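Local coordinates for protein Isomerase/lactonizing enzyme (Agrobacterium fabrum str. C58, PDB 2NQL) that is of unknown specific function but belongs to the enolase superfamily, whose members join a capping domain to a barrel domain, and carries a sodium ion, at residues A[23-28]-A[35-40]; A[178-183]-A[358-363]; A[314-319]-A[339-344]. All blocks are in the same frame, centred on the assembly; numbering follows the deposited sequence. Where two conformers were deposited one is given.

Contact 1 (A[23-28]-A[35-40]); sequences GALREG and GYIVRK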
# COMPACT_ATOMS: atom_id res chain seq x y z
N GLY A 23 23.85 -0.68 -17.73
CA GLY A 23 23.62 -0.57 -19.17
C GLY A 23 22.21 -0.14 -19.53
O GLY A 23 21.98 0.44 -20.59
N ALA A 24 21.26 -0.38 -18.61
CA ALA A 24 19.87 0.04 -18.80
C ALA A 24 19.69 1.56 -18.68
O ALA A 24 18.66 2.09 -19.09
CB ALA A 24 18.97 -0.69 -17.81
N LEU A 25 20.70 2.24 -18.13
CA LEU A 25 20.66 3.68 -17.93
C LEU A 25 21.40 4.39 -19.06
O LEU A 25 22.63 4.50 -19.03
CB LEU A 25 21.27 4.03 -16.58
CG LEU A 25 20.60 3.28 -15.42
CD1 LEU A 25 21.44 3.46 -14.21
CD2 LEU A 25 19.22 3.86 -15.18
N ARG A 26 20.66 4.85 -20.06
CA ARG A 26 21.26 5.27 -21.33
C ARG A 26 21.04 6.75 -21.63
O ARG A 26 21.30 7.22 -22.76
CB ARG A 26 20.72 4.40 -22.47
CG ARG A 26 21.35 3.01 -22.51
CD ARG A 26 20.44 2.02 -23.22
NE ARG A 26 19.99 2.53 -24.51
CZ ARG A 26 20.64 2.38 -25.66
NH1 ARG A 26 21.79 1.71 -25.70
NH2 ARG A 26 20.14 2.89 -26.78
N GLU A 27 20.56 7.49 -20.63
CA GLU A 27 20.10 8.87 -20.81
C GLU A 27 20.78 9.82 -19.83
O GLU A 27 20.23 10.88 -19.48
CB GLU A 27 18.58 8.95 -20.67
CG GLU A 27 17.78 8.23 -21.76
CD GLU A 27 17.73 9.00 -23.08
OE1 GLU A 27 17.78 10.25 -23.05
OE2 GLU A 27 17.63 8.34 -24.13
N GLY A 28 21.99 9.47 -19.39
CA GLY A 28 22.74 10.38 -18.54
C GLY A 28 22.24 10.44 -17.10
O GLY A 28 22.46 11.44 -16.41
N GLY A 35 22.25 6.20 -2.84
CA GLY A 35 22.60 5.18 -3.84
C GLY A 35 21.48 4.84 -4.79
O GLY A 35 21.49 3.77 -5.43
N TYR A 36 20.47 5.70 -4.90
CA TYR A 36 19.35 5.42 -5.81
C TYR A 36 19.51 6.08 -7.18
O TYR A 36 20.03 7.20 -7.29
CB TYR A 36 18.00 5.84 -5.21
CG TYR A 36 17.70 5.09 -3.94
CD1 TYR A 36 17.43 3.71 -3.98
CD2 TYR A 36 17.68 5.75 -2.71
CE1 TYR A 36 17.16 3.01 -2.80
CE2 TYR A 36 17.40 5.05 -1.53
CZ TYR A 36 17.15 3.68 -1.59
OH TYR A 36 16.87 2.99 -0.45
N ILE A 37 18.99 5.40 -8.19
CA ILE A 37 18.99 5.92 -9.58
C ILE A 37 17.67 5.66 -10.29
O ILE A 37 17.12 4.55 -10.23
CB ILE A 37 20.24 5.42 -10.38
CG1 ILE A 37 20.46 6.24 -11.65
CG2 ILE A 37 20.20 3.92 -10.60
CD1 ILE A 37 21.96 6.35 -11.98
N VAL A 38 17.13 6.69 -10.93
CA VAL A 38 15.87 6.56 -11.65
C VAL A 38 16.16 6.38 -13.14
O VAL A 38 16.87 7.19 -13.72
CB VAL A 38 14.93 7.79 -11.40
CG1 VAL A 38 13.79 7.84 -12.42
CG2 VAL A 38 14.31 7.70 -10.02
N ARG A 39 15.63 5.30 -13.71
CA ARG A 39 15.67 5.08 -15.15
C ARG A 39 14.70 6.03 -15.86
O ARG A 39 13.50 5.98 -15.61
CB ARG A 39 15.37 3.62 -15.49
CG ARG A 39 15.90 3.18 -16.86
CD ARG A 39 15.27 1.86 -17.33
NE ARG A 39 15.76 0.71 -16.58
CZ ARG A 39 15.28 -0.53 -16.70
NH1 ARG A 39 14.29 -0.79 -17.54
NH2 ARG A 39 15.80 -1.51 -15.98
N LYS A 40 15.23 6.89 -16.71
CA LYS A 40 14.44 7.94 -17.35
C LYS A 40 13.31 7.38 -18.21
O LYS A 40 12.21 7.94 -18.25
CB LYS A 40 15.32 8.91 -18.13
CG LYS A 40 15.99 9.93 -17.24
CD LYS A 40 16.77 10.95 -18.04
CE LYS A 40 17.87 11.56 -17.19
NZ LYS A 40 18.51 12.73 -17.84
O HOH W 1 20.30 13.20 -15.61

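Contact 2 (A[178-183]-A[358-363]); sequences RGFNAF and MDCREG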
# COMPACT_ATOMS: atom_id res chain seq x y z
N ARG A 178 21.94 -26.30 -21.17
CA ARG A 178 21.90 -26.78 -19.80
C ARG A 178 20.56 -27.43 -19.42
O ARG A 178 20.37 -27.82 -18.26
CB ARG A 178 22.22 -25.64 -18.82
CG ARG A 178 23.65 -25.09 -18.92
CD ARG A 178 23.90 -24.01 -17.88
NE ARG A 178 23.92 -24.55 -16.52
CZ ARG A 178 25.03 -24.87 -15.86
NH1 ARG A 178 26.22 -24.69 -16.43
NH2 ARG A 178 24.95 -25.37 -14.64
N GLY A 179 19.62 -27.54 -20.35
CA GLY A 179 18.39 -28.31 -20.12
C GLY A 179 17.16 -27.48 -19.78
O GLY A 179 16.12 -28.00 -19.39
N PHE A 180 17.27 -26.17 -19.95
CA PHE A 180 16.13 -25.28 -19.80
C PHE A 180 15.41 -25.18 -21.13
O PHE A 180 16.05 -25.16 -22.19
CB PHE A 180 16.59 -23.91 -19.26
CG PHE A 180 17.09 -23.97 -17.83
CD1 PHE A 180 16.27 -23.57 -16.76
CD2 PHE A 180 18.37 -24.44 -17.55
CE1 PHE A 180 16.73 -23.64 -15.45
CE2 PHE A 180 18.85 -24.54 -16.24
CZ PHE A 180 18.02 -24.14 -15.18
N ASN A 181 14.09 -25.16 -21.08
CA ASN A 181 13.25 -25.14 -22.27
C ASN A 181 12.33 -23.92 -22.31
O ASN A 181 11.59 -23.72 -23.27
CB ASN A 181 12.42 -26.42 -22.35
CG ASN A 181 13.28 -27.66 -22.53
OD1 ASN A 181 13.19 -28.61 -21.75
ND2 ASN A 181 14.11 -27.66 -23.57
N ALA A 182 12.38 -23.12 -21.25
CA ALA A 182 11.49 -21.98 -21.10
C ALA A 182 12.28 -20.74 -20.67
O ALA A 182 13.22 -20.84 -19.87
CB ALA A 182 10.35 -22.33 -20.14
N PHE A 183 11.93 -19.60 -21.27
CA PHE A 183 12.75 -18.39 -21.26
C PHE A 183 11.84 -17.18 -21.23
O PHE A 183 10.71 -17.22 -21.75
CB PHE A 183 13.62 -18.29 -22.54
CG PHE A 183 14.51 -19.47 -22.76
CD1 PHE A 183 15.81 -19.48 -22.23
CD2 PHE A 183 14.04 -20.60 -23.45
CE1 PHE A 183 16.64 -20.60 -22.40
CE2 PHE A 183 14.86 -21.73 -23.61
CZ PHE A 183 16.16 -21.72 -23.10
N MET A 358 18.64 -26.26 -1.34
CA MET A 358 17.78 -25.73 -2.39
C MET A 358 18.60 -25.66 -3.69
O MET A 358 19.69 -25.07 -3.69
CB MET A 358 17.30 -24.32 -1.99
CG MET A 358 16.47 -23.65 -3.06
SD MET A 358 15.62 -22.14 -2.52
CE MET A 358 16.99 -21.10 -2.00
N ASP A 359 18.11 -26.24 -4.78
CA ASP A 359 18.87 -26.21 -6.03
C ASP A 359 17.99 -25.92 -7.23
O ASP A 359 16.76 -26.06 -7.17
CB ASP A 359 19.69 -27.52 -6.23
CG ASP A 359 20.87 -27.34 -7.19
OD1 ASP A 359 21.26 -26.18 -7.52
OD2 ASP A 359 21.43 -28.37 -7.61
N CYS A 360 18.62 -25.51 -8.33
CA CYS A 360 17.95 -25.49 -9.61
C CYS A 360 18.94 -25.98 -10.67
O CYS A 360 20.03 -25.42 -10.78
CB CYS A 360 17.51 -24.06 -9.93
SG CYS A 360 16.48 -23.92 -11.40
N ARG A 361 18.58 -27.04 -11.39
CA ARG A 361 19.42 -27.56 -12.46
C ARG A 361 18.58 -28.27 -13.52
O ARG A 361 17.50 -28.79 -13.23
CB ARG A 361 20.55 -28.45 -11.91
CG ARG A 361 20.10 -29.61 -11.09
CD ARG A 361 21.26 -30.34 -10.35
NE ARG A 361 20.71 -31.60 -9.85
CZ ARG A 361 20.23 -31.82 -8.63
NH1 ARG A 361 20.26 -30.89 -7.67
NH2 ARG A 361 19.73 -33.02 -8.35
N GLU A 362 19.08 -28.26 -14.76
CA GLU A 362 18.42 -28.92 -15.90
C GLU A 362 16.95 -28.56 -16.02
O GLU A 362 16.07 -29.43 -16.20
CB GLU A 362 18.60 -30.44 -15.80
CG GLU A 362 18.59 -31.16 -17.15
CD GLU A 362 19.03 -32.60 -17.02
OE1 GLU A 362 18.48 -33.32 -16.16
OE2 GLU A 362 19.95 -33.02 -17.75
N GLY A 363 16.68 -27.27 -15.87
CA GLY A 363 15.33 -26.78 -16.03
C GLY A 363 14.36 -27.06 -14.90
O GLY A 363 13.15 -26.92 -15.10
O HOH W 2 21.63 -28.09 -15.13

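Contact 3 (A[314-319]-A[339-344]); sequences PHATVG and GHEFQH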
# COMPACT_ATOMS: atom_id res chain seq x y z
N PRO A 314 5.11 -18.46 -10.37
CA PRO A 314 5.65 -17.44 -9.47
C PRO A 314 6.89 -16.72 -9.96
O PRO A 314 7.70 -17.27 -10.74
CB PRO A 314 5.92 -18.21 -8.18
CG PRO A 314 4.97 -19.36 -8.22
CD PRO A 314 5.04 -19.76 -9.68
N HIS A 315 6.99 -15.49 -9.50
CA HIS A 315 8.07 -14.56 -9.75
C HIS A 315 9.28 -14.92 -8.88
O HIS A 315 9.17 -15.64 -7.86
CB HIS A 315 7.51 -13.18 -9.37
CG HIS A 315 8.44 -12.02 -9.58
ND1 HIS A 315 9.07 -11.38 -8.53
CD2 HIS A 315 8.79 -11.35 -10.70
CE1 HIS A 315 9.78 -10.37 -9.00
NE2 HIS A 315 9.62 -10.32 -10.31
N ALA A 316 10.44 -14.41 -9.28
CA ALA A 316 11.66 -14.47 -8.47
C ALA A 316 12.45 -13.18 -8.64
O ALA A 316 12.32 -12.47 -9.66
CB ALA A 316 12.52 -15.70 -8.87
N THR A 317 13.29 -12.88 -7.65
CA THR A 317 13.90 -11.58 -7.56
C THR A 317 15.17 -11.58 -6.70
O THR A 317 15.55 -12.61 -6.15
CB THR A 317 12.88 -10.52 -7.05
OG1 THR A 317 13.43 -9.21 -7.24
CG2 THR A 317 12.55 -10.72 -5.59
N VAL A 318 15.82 -10.42 -6.62
CA VAL A 318 16.94 -10.18 -5.72
C VAL A 318 16.53 -10.51 -4.29
O VAL A 318 15.52 -10.03 -3.78
CB VAL A 318 17.36 -8.68 -5.82
CG1 VAL A 318 18.25 -8.25 -4.65
CG2 VAL A 318 18.05 -8.42 -7.18
N GLY A 319 17.33 -11.35 -3.65
CA GLY A 319 17.10 -11.71 -2.26
C GLY A 319 18.14 -12.73 -1.86
O GLY A 319 18.94 -13.16 -2.69
N GLY A 339 5.23 -23.96 -13.12
CA GLY A 339 6.68 -23.83 -12.92
C GLY A 339 6.94 -22.47 -12.27
O GLY A 339 6.03 -21.88 -11.68
N HIS A 340 8.16 -21.98 -12.38
CA HIS A 340 8.65 -20.92 -11.48
C HIS A 340 9.80 -20.15 -12.14
O HIS A 340 10.67 -20.74 -12.81
CB HIS A 340 9.08 -21.57 -10.16
CG HIS A 340 9.15 -20.64 -8.98
ND1 HIS A 340 10.05 -19.58 -8.90
CD2 HIS A 340 8.48 -20.65 -7.79
CE1 HIS A 340 9.92 -18.98 -7.73
NE2 HIS A 340 8.97 -19.60 -7.04
N GLU A 341 9.78 -18.83 -11.99
CA GLU A 341 10.90 -18.02 -12.46
C GLU A 341 12.22 -18.41 -11.78
O GLU A 341 12.25 -18.71 -10.57
CB GLU A 341 10.60 -16.53 -12.27
CG GLU A 341 11.57 -15.61 -12.99
CD GLU A 341 11.12 -14.16 -12.98
OE1 GLU A 341 10.18 -13.84 -12.25
OE2 GLU A 341 11.70 -13.34 -13.71
N PHE A 342 13.28 -18.45 -12.58
CA PHE A 342 14.63 -18.72 -12.12
C PHE A 342 15.58 -17.60 -12.57
O PHE A 342 15.83 -17.39 -13.76
CB PHE A 342 15.09 -20.11 -12.62
CG PHE A 342 16.54 -20.44 -12.33
CD1 PHE A 342 17.05 -20.48 -11.02
CD2 PHE A 342 17.40 -20.77 -13.39
CE1 PHE A 342 18.38 -20.82 -10.77
CE2 PHE A 342 18.76 -21.13 -13.12
CZ PHE A 342 19.24 -21.13 -11.83
N GLN A 343 16.09 -16.87 -11.58
CA GLN A 343 17.06 -15.81 -11.81
C GLN A 343 18.44 -16.38 -11.55
O GLN A 343 18.97 -16.26 -10.44
CB GLN A 343 16.80 -14.66 -10.84
CG GLN A 343 15.49 -13.94 -11.05
CD GLN A 343 15.64 -12.71 -11.90
OE1 GLN A 343 15.24 -12.69 -13.07
NE2 GLN A 343 16.24 -11.67 -11.33
N HIS A 344 19.02 -17.00 -12.58
CA HIS A 344 20.28 -17.70 -12.45
C HIS A 344 21.40 -16.84 -11.84
O HIS A 344 22.14 -17.31 -10.99
CB HIS A 344 20.68 -18.25 -13.83
CG HIS A 344 20.71 -17.22 -14.92
ND1 HIS A 344 21.87 -16.58 -15.30
CD2 HIS A 344 19.72 -16.69 -15.67
CE1 HIS A 344 21.59 -15.72 -16.27
NE2 HIS A 344 20.30 -15.77 -16.51

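Contact 1 (A[23-28]-A[35-40])
Lys40 NZ is gripped twice, donating to the backbone Glu27 O at 3.0 Å and to water 1 at 2.9 Å. The water donates to Gly28 O, so two successive carbonyls of the loop share the ammonium, one directly and one through solvent. The direct bond lies in the plane of the Glu27 carbonyl. Beyond CG the lysine chain is extended, and runs past the glutamate so that Lys40 CD packs on Glu27 CB at 3.8 Å. The Glu27 chain bends at chi2 (-77°) and leaves its OE1 5.8 Å from Lys40 NZ, too far for a salt bridge, so any attraction between the charges would be long-range. A second tie comes from Glu29, whose carboxylate accepts hydrogen bonds from the backbone nitrogens of both Glu27 and Lys40.

The apolar half is built on the forked tip of Leu25. Its CD1 meets Ile37 CD1 tip to tip at 3.7 Å, while the other branch, CD2, crosses the arginine chain at about a right angle and touches Arg39 CG at 3.8 Å. Arg39 leaves the backbone with CG anti to N (chi1 -158°) and turns at chi3 (-73°), which brings one face of its guanidinium under the methyl of Ala24, with Ala24 CB 3.7 Å from Arg39 NE. The two backbones pass nearly perpendicular. Ile37 is bonded through its backbone to Tyr46, so the loop packs on one strand of a two-stranded antiparallel sheet and the chain continuing from it. This surface excursion between strand 5-15 and strand 36-38 is consistent with the loop that the capping domain contributes near the barrel in enolase-superfamily proteins.

Contact 2 (A[178-183]-A[358-363])
The backbones close to 4.1 Å between Phe180 CA and Gly363 CA without any hydrogen bond between them, where the Schellman motif ending helix 165-177 at Gly179 meets a type I′ turn at Glu362 and Gly363, both with positive phi, that links the antiparallel strands 359-361 and 364-366.

Phe180 carries the contact. Its CG stands beside the backbone N (chi1 -68°), and the ring lies flat against the turn: Gly363 CA sits over one face, 3.5 Å from the ring centroid and 18° off the normal, in a CH-pi contact, with Gly363 N above the ring centre. Cys360, its SG anti to the backbone N, approaches instead at the ring edge, where SG is 4.1 Å from Phe180 CE1. Phe342 also meets the Phe180 ring with nearly parallel planes, and Trp175 comes edge-to-face.

Toward solvent the contact turns polar. Arg178 O receives a straight CA-H...O contact from Glu362 CA at 3.3 Å, and water 2 accepts from Glu362 N at 2.6 Å while donating only weakly to Arg178 O. On the strand itself, Arg361 NH1 forms a salt bridge with Asp359 OD2 at 2.8 Å; the oxygen uses its anti lone pair and lies in the guanidinium plane. Asp359 OD1 has a salt bridge to Arg351.

Gly179 O and Glu362 O lie side by side at 3.5 Å, two acceptors that cannot bond each other. Cohesion across the segments therefore rests on dispersion over the ring, a carbon-bound hydrogen and one water, and glycines on both sides allow the close approach.

Contact 3 (A[314-319]-A[339-344])
Packing is tightest at the Pro314 end, where the two segments run almost parallel, 6° apart. Glu341 N donates to Pro314 O at 2.9 Å, nearly along the C=O axis, and Pro314 CD is pressed to 3.1 Å from Gly339 O. Pro314 CB rests over one face of the His340 imidazole, 3.8 Å from its centroid and displaced toward the rim. The rotation of that ring is fixed at both nitrogens: ND1 donates in the ring plane to Glu341 O at 2.9 Å, and NE2 is hydrogen-bonded to Ser327 OG.

Glu341, its CG anti to the backbone N and its chain extended, reaches across so that OE1 takes a bond from Ala316 N at 3.0 Å, met from above the carboxylate plane. OE2 is hydrogen-bonded to Ser158 OG and has a long, weak ion pair with Lys184, so the buried carboxylate is met at both oxygens and would plausibly stay charged. In the enolase-type barrel this joins the loop after strand 311-312 to strand 340-342, which pairs with strand 152-158, at the barrel end where the sodium site lies. His315 points there: its CD2 comes to 3.2 Å from Glu341 OE1, ring and carboxylate planes 72° apart. Its ND1 is hydrogen-bonded to Glu289, its NE2 to a glycerol, and its side chain touches Glu266, a sodium ligand.

Farther along, the contact loosens. Gln343, at the N-cap position of the following helix, folds at chi2 (-96°) and lays its CG 3.8 Å from Ala316 O, in plain packing. Gln343 and Thr317 are partly exposed, and Thr317 CB points away from strand 340-342.

In the fold
Contact 1 is a surface contact, contact 2 is partly buried and contact 3 lies in the core, with centres about 23, 17 and 6 Å from the centre of the chain. Contacts 2 and 3 belong to the same barrel sheet, their centres 12 Å apart, and touch through Phe342, whose CE1 is 3.5 Å from Cys360 CB. Contact 1 touches neither; its nearest atoms are about 11 Å from contact 3. The chemistry follows position: a lysine and a water tie the loop to the chain beyond strand 36-38, aromatic packing with a solvent bridge serves the barrel rim, and buried carboxylate and histidine bonds dominate beside the sodium site.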